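Local structure of predicted protein (Acinetobacter sp. RUH2624, 4MEA) at residues A[19-24]-A[224-228]; A[156-160]-A[304-308]; A[267-273]-A[294-300]. The protein hydrolyses epoxides and is a secreted Cif-type virulence factor built on the alpha/beta hydrolase fold. All blocks are in the same frame, centred on the assembly; numbering follows the deposited sequence.

How the contacts relate
The N-terminal helix 13-25 meets helix 220-227 in contact 1, which closes a loop of about 200 residues. Contact 2 opens inside that loop, at the end of strand 151-157. It closes only at residues 304-308, where helix 307-323 begins, so contacts 1 and 2 cross. Contact 3 pairs strands 267-272 and 295-300 and is nested within contact 2. Contacts 2 and 3 touch, their centres about 10 Å apart. Strands 151-157 and 267-272 are sheet neighbours, and Asp158 N lies 2.8 Å from Leu270 O, a probable hydrogen bond. Contact 1 lies among peripheral helices, its centre about 32 Å from that of contact 3.

Contact 1: residues A[19-24]-A[224-228]; sequences MFNKVK and AELIE
The ring of Phe20 meets Ile227 through its far end, with CZ 3.7 Å from Ile227 CG2. CG of Phe20 is anti to the carbonyl carbon (chi1 -59°), which carries the ring across to the other helix. There its CD1 atom also reaches Ala224 O, at 3.8 Å. The approach to both partners is oblique to the ring. Ile227 turns its short CG2 branch to the ring, and the two side chains run at a slant to each other.

Val23 points toward the partner helix and divides its branches. Its CG2 lies 4.0 Å from Glu225 CG and also touches Ala224. Its CG1 lies against Glu228 CB. On the other flank of Ala224, Met19 bends at its last torsion, and its CE comes to 3.9 Å from Ala224 CB.

This is helix-to-helix packing. The N-terminal helix 13-25 leans on helix 220-227, one of the helices inserted between strands 151-157 and 267-272. In epoxide hydrolases of this fold such an insertion forms the cap over the core, and helix 220-227 is consistent with that.

Glu228 supplies the polar end. With CG anti to the backbone N (chi1 -179°), Glu228 CG lies 3.6 Å from Phe20 O. The bend at chi2 (-91°) then turns the carboxylate past the aliphatic part of Lys24, with OE2 3.9 Å from Lys24 CB. Tyr31 OH hydrogen-bonds to Glu228 OE2, while Gln30 NE2 hydrogen-bonds to Glu228 OE1.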
loop_
_atom_site.group_PDB
_atom_site.type_symbol
_atom_site.label_atom_id
_atom_site.label_comp_id
_atom_site.label_asym_id
_atom_site.label_seq_id
_atom_site.Cartn_x
_atom_site.Cartn_y
_atom_site.Cartn_z
ATOM N N MET A 19 -8.179 -3.113 -26.765
ATOM C CA MET A 19 -6.738 -2.928 -26.950
ATOM C C MET A 19 -5.985 -4.232 -26.650
ATOM O O MET A 19 -5.135 -4.659 -27.434
ATOM C CB MET A 19 -6.203 -1.795 -26.052
ATOM C CG MET A 19 -6.809 -0.417 -26.325
ATOM S SD MET A 19 -6.107 0.907 -25.279
ATOM C CE MET A 19 -4.566 1.259 -26.129
ATOM N N PHE A 20 -6.300 -4.854 -25.514
ATOM C CA PHE A 20 -5.653 -6.101 -25.114
ATOM C C PHE A 20 -5.920 -7.190 -26.154
ATOM O O PHE A 20 -5.021 -7.952 -26.509
ATOM C CB PHE A 20 -6.152 -6.583 -23.740
ATOM C CG PHE A 20 -5.925 -5.599 -22.608
ATOM C CD1 PHE A 20 -4.887 -4.683 -22.653
ATOM C CD2 PHE A 20 -6.764 -5.602 -21.497
ATOM C CE1 PHE A 20 -4.679 -3.789 -21.608
ATOM C CE2 PHE A 20 -6.569 -4.702 -20.441
ATOM C CZ PHE A 20 -5.525 -3.797 -20.500
ATOM N N ASN A 21 -7.159 -7.266 -26.631
ATOM C CA ASN A 21 -7.537 -8.273 -27.624
ATOM C C ASN A 21 -6.788 -8.091 -28.929
ATOM O O ASN A 21 -6.432 -9.065 -29.599
ATOM C CB ASN A 21 -9.030 -8.217 -27.921
ATOM C CG ASN A 21 -9.879 -8.647 -26.751
ATOM O OD1 ASN A 21 -9.391 -9.242 -25.790
ATOM N ND2 ASN A 21 -11.172 -8.357 -26.835
ATOM N N LYS A 22 -6.582 -6.832 -29.305
ATOM C CA LYS A 22 -5.825 -6.505 -30.503
ATOM C C LYS A 22 -4.356 -6.909 -30.366
ATOM O O LYS A 22 -3.748 -7.411 -31.318
ATOM C CB LYS A 22 -5.938 -5.009 -30.814
ATOM C CG LYS A 22 -5.054 -4.532 -31.957
ATOM C CD LYS A 22 -5.188 -3.030 -32.177
ATOM C CE LYS A 22 -4.267 -2.541 -33.284
ATOM N NZ LYS A 22 -4.369 -1.064 -33.464
ATOM N N VAL A 23 -3.784 -6.681 -29.186
ATOM C CA VAL A 23 -2.407 -7.092 -28.929
ATOM C C VAL A 23 -2.282 -8.594 -29.146
ATOM O O VAL A 23 -1.391 -9.069 -29.860
ATOM C CB VAL A 23 -1.953 -6.717 -27.491
ATOM C CG1 VAL A 23 -0.676 -7.451 -27.123
ATOM C CG2 VAL A 23 -1.770 -5.188 -27.359
ATOM N N LYS A 24 -3.191 -9.353 -28.551
ATOM C CA LYS A 24 -3.134 -10.808 -28.685
ATOM C C LYS A 24 -3.404 -11.300 -30.124
ATOM O O LYS A 24 -2.638 -12.102 -30.670
ATOM C CB LYS A 24 -4.088 -11.468 -27.684
ATOM C CG LYS A 24 -3.957 -12.972 -27.627
ATOM C CD LYS A 24 -4.684 -13.528 -26.421
ATOM C CE LYS A 24 -4.577 -15.049 -26.368
ATOM N NZ LYS A 24 -5.287 -15.610 -25.179
ATOM N N ALA A 224 -0.565 -0.889 -23.491
ATOM C CA ALA A 224 -1.467 -1.998 -23.793
ATOM C C ALA A 224 -0.701 -3.319 -23.961
ATOM O O ALA A 224 -1.144 -4.373 -23.491
ATOM C CB ALA A 224 -2.309 -1.692 -25.045
ATOM N N GLU A 225 0.458 -3.251 -24.609
ATOM C CA GLU A 225 1.311 -4.435 -24.802
ATOM C C GLU A 225 1.912 -4.956 -23.496
ATOM O O GLU A 225 2.018 -6.170 -23.298
ATOM C CB GLU A 225 2.436 -4.128 -25.791
ATOM C CG GLU A 225 1.941 -3.839 -27.180
ATOM C CD GLU A 225 3.071 -3.557 -28.143
ATOM O OE1 GLU A 225 4.246 -3.726 -27.749
ATOM O OE2 GLU A 225 2.780 -3.172 -29.292
ATOM N N LEU A 226 2.310 -4.039 -22.617
ATOM C CA LEU A 226 2.852 -4.407 -21.309
ATOM C C LEU A 226 1.781 -4.920 -20.345
ATOM O O LEU A 226 2.059 -5.747 -19.476
ATOM C CB LEU A 226 3.582 -3.218 -20.674
ATOM C CG LEU A 226 4.839 -2.810 -21.443
ATOM C CD1 LEU A 226 5.443 -1.537 -20.873
ATOM C CD2 LEU A 226 5.836 -3.960 -21.400
ATOM N N ILE A 227 0.557 -4.433 -20.503
ATOM C CA ILE A 227 -0.502 -4.734 -19.543
ATOM C C ILE A 227 -1.334 -5.958 -19.922
ATOM O O ILE A 227 -1.820 -6.683 -19.049
ATOM C CB ILE A 227 -1.389 -3.497 -19.296
ATOM C CG1 ILE A 227 -0.526 -2.377 -18.704
ATOM C CG2 ILE A 227 -2.548 -3.850 -18.373
ATOM C CD1 ILE A 227 -1.199 -0.997 -18.647
ATOM N N GLU A 228 -1.475 -6.208 -21.223
ATOM C CA GLU A 228 -2.212 -7.381 -21.687
ATOM C C GLU A 228 -1.814 -8.664 -20.956
ATOM O O GLU A 228 -2.684 -9.490 -20.649
ATOM C CB GLU A 228 -2.092 -7.552 -23.213
ATOM C CG GLU A 228 -2.859 -8.757 -23.777
ATOM C CD GLU A 228 -2.027 -10.029 -23.841
ATOM O OE1 GLU A 228 -0.790 -9.958 -23.662
ATOM O OE2 GLU A 228 -2.618 -11.110 -24.080
#

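Contact 2: residues A[156-160]-A[304-308]; sequences FMDSP and GHWMV
Asp158 OD2 is gripped by two donors, His305 ND1 and the backbone N of Val276. The bond from His305 ND1 to Asp158 OD2 is short, 2.6 Å, and nearly straight at 169°. It lies in the ring plane and uses the anti lone pair of the oxygen. The carboxylate is turned 45° against the ring. The other oxygen, OD1, takes the backbone N of Gly272, so both oxygens of this buried group are held.

His305 extends its ring away from its backbone N (chi1 -175°), which brings ND1 to the carboxylate. Ser159 OG sits at the ring edge, 3.2 Å from His305 CE1. The other ring nitrogen, NE2, hydrogen-bonds to Asp134 OD1.

Beside the polar pair the two methionines meet. Met157 CE reaches Met307 SD at 3.9 Å, and the same sulfur lies 4.0 Å from Asp158 CB.

Asp158 follows strand 151-157, and His305 sits in the loop just before helix 307-323. A carboxylate and a histidine joined here, with a second aspartate at the histidine's other nitrogen, are consistent with the active site of alpha/beta hydrolase-fold epoxide hydrolases.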
loop_
_atom_site.group_PDB
_atom_site.type_symbol
_atom_site.label_atom_id
_atom_site.label_comp_id
_atom_site.label_asym_id
_atom_site.label_seq_id
_atom_site.Cartn_x
_atom_site.Cartn_y
_atom_site.Cartn_z
ATOM N N PHE A 156 21.710 -8.617 -10.517
ATOM C CA PHE A 156 20.363 -8.326 -10.030
ATOM C C PHE A 156 20.055 -6.865 -10.342
ATOM O O PHE A 156 20.920 -5.993 -10.184
ATOM C CB PHE A 156 20.268 -8.584 -8.519
ATOM C CG PHE A 156 20.545 -10.017 -8.130
ATOM C CD1 PHE A 156 19.512 -10.941 -8.053
ATOM C CD2 PHE A 156 21.838 -10.436 -7.847
ATOM C CE1 PHE A 156 19.763 -12.260 -7.690
ATOM C CE2 PHE A 156 22.096 -11.754 -7.495
ATOM C CZ PHE A 156 21.053 -12.663 -7.415
ATOM N N MET A 157 18.836 -6.591 -10.798
ATOM C CA MET A 157 18.519 -5.260 -11.319
ATOM C C MET A 157 17.410 -4.526 -10.557
ATOM O O MET A 157 16.301 -5.033 -10.388
ATOM C CB MET A 157 18.236 -5.311 -12.823
ATOM C CG MET A 157 19.464 -5.686 -13.657
ATOM S SD MET A 157 19.168 -5.947 -15.417
ATOM C CE MET A 157 18.634 -4.309 -15.941
ATOM N N ASP A 158 17.759 -3.326 -10.100
ATOM C CA ASP A 158 16.869 -2.372 -9.412
ATOM C C ASP A 158 16.212 -2.837 -8.109
ATOM O O ASP A 158 16.465 -2.248 -7.062
ATOM C CB ASP A 158 15.824 -1.746 -10.362
ATOM C CG ASP A 158 15.492 -0.300 -9.984
ATOM O OD1 ASP A 158 16.433 0.454 -9.660
ATOM O OD2 ASP A 158 14.304 0.081 -9.971
ATOM N N SER A 159 15.372 -3.874 -8.165
ATOM C CA SER A 159 14.596 -4.288 -6.988
ATOM C C SER A 159 15.433 -4.967 -5.907
ATOM O O SER A 159 16.447 -5.607 -6.198
ATOM C CB SER A 159 13.442 -5.219 -7.381
ATOM O OG SER A 159 12.516 -4.556 -8.213
ATOM N N PRO A 160 15.004 -4.834 -4.648
ATOM C CA PRO A 160 15.720 -5.522 -3.575
ATOM C C PRO A 160 15.537 -7.031 -3.697
ATOM O O PRO A 160 14.520 -7.494 -4.216
ATOM C CB PRO A 160 15.027 -5.006 -2.307
ATOM C CG PRO A 160 13.666 -4.585 -2.760
ATOM C CD PRO A 160 13.869 -4.037 -4.142
ATOM N N GLY A 304 14.589 5.155 -14.786
ATOM C CA GLY A 304 13.650 4.633 -13.808
ATOM C C GLY A 304 13.744 3.119 -13.698
ATOM O O GLY A 304 14.731 2.519 -14.105
ATOM N N HIS A 305 12.694 2.509 -13.162
ATOM C CA HIS A 305 12.652 1.074 -12.883
ATOM C C HIS A 305 12.697 0.171 -14.126
ATOM O O HIS A 305 13.277 -0.915 -14.098
ATOM C CB HIS A 305 11.391 0.776 -12.069
ATOM C CG HIS A 305 11.286 -0.640 -11.607
ATOM N ND1 HIS A 305 12.183 -1.202 -10.722
ATOM C CD2 HIS A 305 10.381 -1.606 -11.897
ATOM C CE1 HIS A 305 11.839 -2.458 -10.492
ATOM N NE2 HIS A 305 10.751 -2.729 -11.195
ATOM N N TRP A 306 12.075 0.612 -15.212
ATOM C CA TRP A 306 11.955 -0.220 -16.408
ATOM C C TRP A 306 13.198 -0.005 -17.268
ATOM O O TRP A 306 13.151 0.654 -18.310
ATOM C CB TRP A 306 10.660 0.125 -17.154
ATOM C CG TRP A 306 9.511 0.303 -16.197
ATOM C CD1 TRP A 306 8.904 1.473 -15.848
ATOM C CD2 TRP A 306 8.864 -0.728 -15.438
ATOM N NE1 TRP A 306 7.908 1.236 -14.929
ATOM C CE2 TRP A 306 7.863 -0.107 -14.659
ATOM C CE3 TRP A 306 9.036 -2.116 -15.339
ATOM C CZ2 TRP A 306 7.031 -0.824 -13.798
ATOM C CZ3 TRP A 306 8.202 -2.835 -14.475
ATOM C CH2 TRP A 306 7.216 -2.183 -13.715
ATOM N N MET A 307 14.307 -0.587 -16.818
ATOM C CA MET A 307 15.632 -0.122 -17.209
ATOM C C MET A 307 15.986 -0.347 -18.672
ATOM O O MET A 307 16.668 0.478 -19.271
ATOM C CB MET A 307 16.696 -0.732 -16.300
ATOM C CG MET A 307 16.516 -0.373 -14.821
ATOM S SD MET A 307 17.761 -1.179 -13.796
ATOM C CE MET A 307 19.265 -0.419 -14.400
ATOM N N VAL A 308 15.530 -1.459 -19.243
ATOM C CA VAL A 308 15.773 -1.732 -20.655
ATOM C C VAL A 308 14.880 -0.878 -21.580
ATOM O O VAL A 308 15.347 -0.376 -22.610
ATOM C CB VAL A 308 15.635 -3.241 -20.971
ATOM C CG1 VAL A 308 15.833 -3.503 -22.460
ATOM C CG2 VAL A 308 16.648 -4.033 -20.139
#

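Contact 3: residues A[267-273]-A[294-300]; sequences SMALTGQ and QYTAIIL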
loop_
_atom_site.group_PDB
_atom_site.type_symbol
_atom_site.label_atom_id
_atom_site.label_comp_id
_atom_site.label_asym_id
_atom_site.label_seq_id
_atom_site.Cartn_x
_atom_site.Cartn_y
_atom_site.Cartn_z
ATOM N N SER A 267 29.410 -10.476 -8.778
ATOM C CA SER A 267 28.013 -10.082 -8.854
ATOM C C SER A 267 27.901 -8.587 -9.117
ATOM O O SER A 267 28.838 -7.826 -8.865
ATOM C CB SER A 267 27.283 -10.450 -7.568
ATOM O OG SER A 267 27.814 -9.748 -6.459
ATOM N N MET A 268 26.757 -8.174 -9.644
ATOM C CA MET A 268 26.495 -6.765 -9.889
ATOM C C MET A 268 25.099 -6.384 -9.419
ATOM O O MET A 268 24.144 -7.143 -9.622
ATOM C CB MET A 268 26.642 -6.431 -11.380
ATOM C CG MET A 268 26.274 -4.980 -11.722
ATOM S SD MET A 268 26.889 -4.424 -13.323
ATOM C CE MET A 268 25.968 -5.468 -14.451
ATOM N N ALA A 269 25.002 -5.221 -8.773
ATOM C CA ALA A 269 23.736 -4.528 -8.584
ATOM C C ALA A 269 23.667 -3.442 -9.645
ATOM O O ALA A 269 24.536 -2.574 -9.718
ATOM C CB ALA A 269 23.642 -3.922 -7.192
ATOM N N LEU A 270 22.648 -3.515 -10.491
ATOM C CA LEU A 270 22.479 -2.557 -11.576
ATOM C C LEU A 270 21.092 -1.946 -11.433
ATOM O O LEU A 270 20.083 -2.642 -11.528
ATOM C CB LEU A 270 22.658 -3.263 -12.928
ATOM C CG LEU A 270 22.300 -2.549 -14.226
ATOM C CD1 LEU A 270 23.137 -1.282 -14.426
ATOM C CD2 LEU A 270 22.485 -3.512 -15.410
ATOM N N THR A 271 21.044 -0.647 -11.169
ATOM C CA THR A 271 19.790 -0.017 -10.794
ATOM C C THR A 271 19.579 1.295 -11.537
ATOM O O THR A 271 20.477 1.792 -12.222
ATOM C CB THR A 271 19.760 0.288 -9.291
ATOM O OG1 THR A 271 20.583 1.429 -9.029
ATOM C CG2 THR A 271 20.265 -0.900 -8.482
ATOM N N GLY A 272 18.383 1.853 -11.392
ATOM C CA GLY A 272 18.072 3.135 -11.993
ATOM C C GLY A 272 17.922 4.203 -10.932
ATOM O O GLY A 272 17.196 4.021 -9.959
ATOM N N GLN A 273 18.623 5.317 -11.118
ATOM C CA GLN A 273 18.545 6.447 -10.200
ATOM C C GLN A 273 17.109 6.877 -9.899
ATOM O O GLN A 273 16.808 7.274 -8.768
ATOM C CB GLN A 273 19.316 7.633 -10.781
ATOM C CG GLN A 273 19.250 8.906 -9.958
ATOM C CD GLN A 273 19.801 10.103 -10.722
ATOM O OE1 GLN A 273 19.462 10.325 -11.894
ATOM N NE2 GLN A 273 20.665 10.872 -10.068
ATOM N N GLN A 294 34.752 -8.543 -5.772
ATOM C CA GLN A 294 34.010 -9.201 -6.851
ATOM C C GLN A 294 32.701 -8.485 -7.197
ATOM O O GLN A 294 32.016 -8.855 -8.155
ATOM C CB GLN A 294 33.680 -10.640 -6.463
ATOM C CG GLN A 294 34.866 -11.551 -6.269
ATOM C CD GLN A 294 34.424 -12.958 -5.917
ATOM O OE1 GLN A 294 33.834 -13.191 -4.856
ATOM N NE2 GLN A 294 34.685 -13.903 -6.820
ATOM N N TYR A 295 32.367 -7.460 -6.419
ATOM C CA TYR A 295 31.058 -6.807 -6.497
ATOM C C TYR A 295 31.088 -5.475 -7.253
ATOM O O TYR A 295 31.869 -4.575 -6.925
ATOM C CB TYR A 295 30.518 -6.593 -5.081
ATOM C CG TYR A 295 29.222 -5.811 -4.997
ATOM C CD1 TYR A 295 28.050 -6.312 -5.552
ATOM C CD2 TYR A 295 29.166 -4.585 -4.346
ATOM C CE1 TYR A 295 26.862 -5.609 -5.472
ATOM C CE2 TYR A 295 27.972 -3.877 -4.250
ATOM C CZ TYR A 295 26.823 -4.397 -4.821
ATOM O OH TYR A 295 25.628 -3.711 -4.747
ATOM N N THR A 296 30.225 -5.360 -8.259
ATOM C CA THR A 296 30.074 -4.130 -9.029
ATOM C C THR A 296 28.704 -3.511 -8.765
ATOM O O THR A 296 27.686 -4.202 -8.764
ATOM C CB THR A 296 30.211 -4.391 -10.541
ATOM O OG1 THR A 296 31.534 -4.846 -10.834
ATOM C CG2 THR A 296 29.935 -3.124 -11.337
ATOM N N ALA A 297 28.684 -2.204 -8.545
ATOM C CA ALA A 297 27.440 -1.472 -8.338
ATOM C C ALA A 297 27.354 -0.339 -9.344
ATOM O O ALA A 297 28.230 0.524 -9.389
ATOM C CB ALA A 297 27.386 -0.914 -6.930
ATOM N N ILE A 298 26.298 -0.337 -10.149
ATOM C CA ILE A 298 26.097 0.726 -11.121
ATOM C C ILE A 298 24.689 1.274 -11.006
ATOM O O ILE A 298 23.712 0.532 -11.093
ATOM C CB ILE A 298 26.358 0.235 -12.563
ATOM C CG1 ILE A 298 27.830 -0.159 -12.721
ATOM C CG2 ILE A 298 25.952 1.311 -13.584
ATOM C CD1 ILE A 298 28.173 -0.774 -14.067
ATOM N N ILE A 299 24.585 2.578 -10.780
ATOM C CA ILE A 299 23.287 3.221 -10.780
ATOM C C ILE A 299 23.194 4.093 -12.032
ATOM O O ILE A 299 23.968 5.030 -12.198
ATOM C CB ILE A 299 23.090 4.070 -9.520
ATOM C CG1 ILE A 299 23.281 3.215 -8.258
ATOM C CG2 ILE A 299 21.719 4.743 -9.530
ATOM C CD1 ILE A 299 22.984 3.966 -6.958
ATOM N N LEU A 300 22.255 3.784 -12.918
ATOM C CA LEU A 300 22.108 4.556 -14.149
ATOM C C LEU A 300 21.341 5.863 -13.910
ATOM O O LEU A 300 20.224 5.852 -13.389
ATOM C CB LEU A 300 21.435 3.722 -15.242
ATOM C CG LEU A 300 22.129 2.427 -15.675
ATOM C CD1 LEU A 300 21.334 1.757 -16.792
ATOM C CD2 LEU A 300 23.553 2.710 -16.123
#
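A beta-alpha-beta unit sets residues 267-272 beside residues 295-300 as parallel strands, with helix 279-288 connecting them. Seven backbone hydrogen bonds cross the pair, from Ser267 N to Gln294 O at one end to Gln273 N to Leu300 O at the other. In the middle, Ile298 N binds Ala269 O at 2.9 Å, nearly along the C=O axis.

On the face covered by the connecting helix, Tyr295 reaches alongside Ala269. CG is anti to the backbone N (chi1 175°), and OH ends 3.2 Å from Ala269 CB. That hydroxyl hydrogen-bonds to Val281 O on the helix. Ser267 OG meets the ring at its edge, 3.6 Å from CD1 of Tyr295. Further along this face, Thr271 OG1 lies 3.3 Å from Ile299 CG1 and is hydrogen-bonded to Asn277 O.

Strand 295-300 is the outermost strand of the sheet within this chain, whereas strand 267-272 is flanked on its other side by strand 151-157. On the face toward helix 307-323, Leu270 and Ile298 lie side by side and point the same way, with Leu270 CD1 3.9 Å from Ile298 CG2. Met268 slants across to strand 295-300, its SD 3.9 Å from Ile298 CD1.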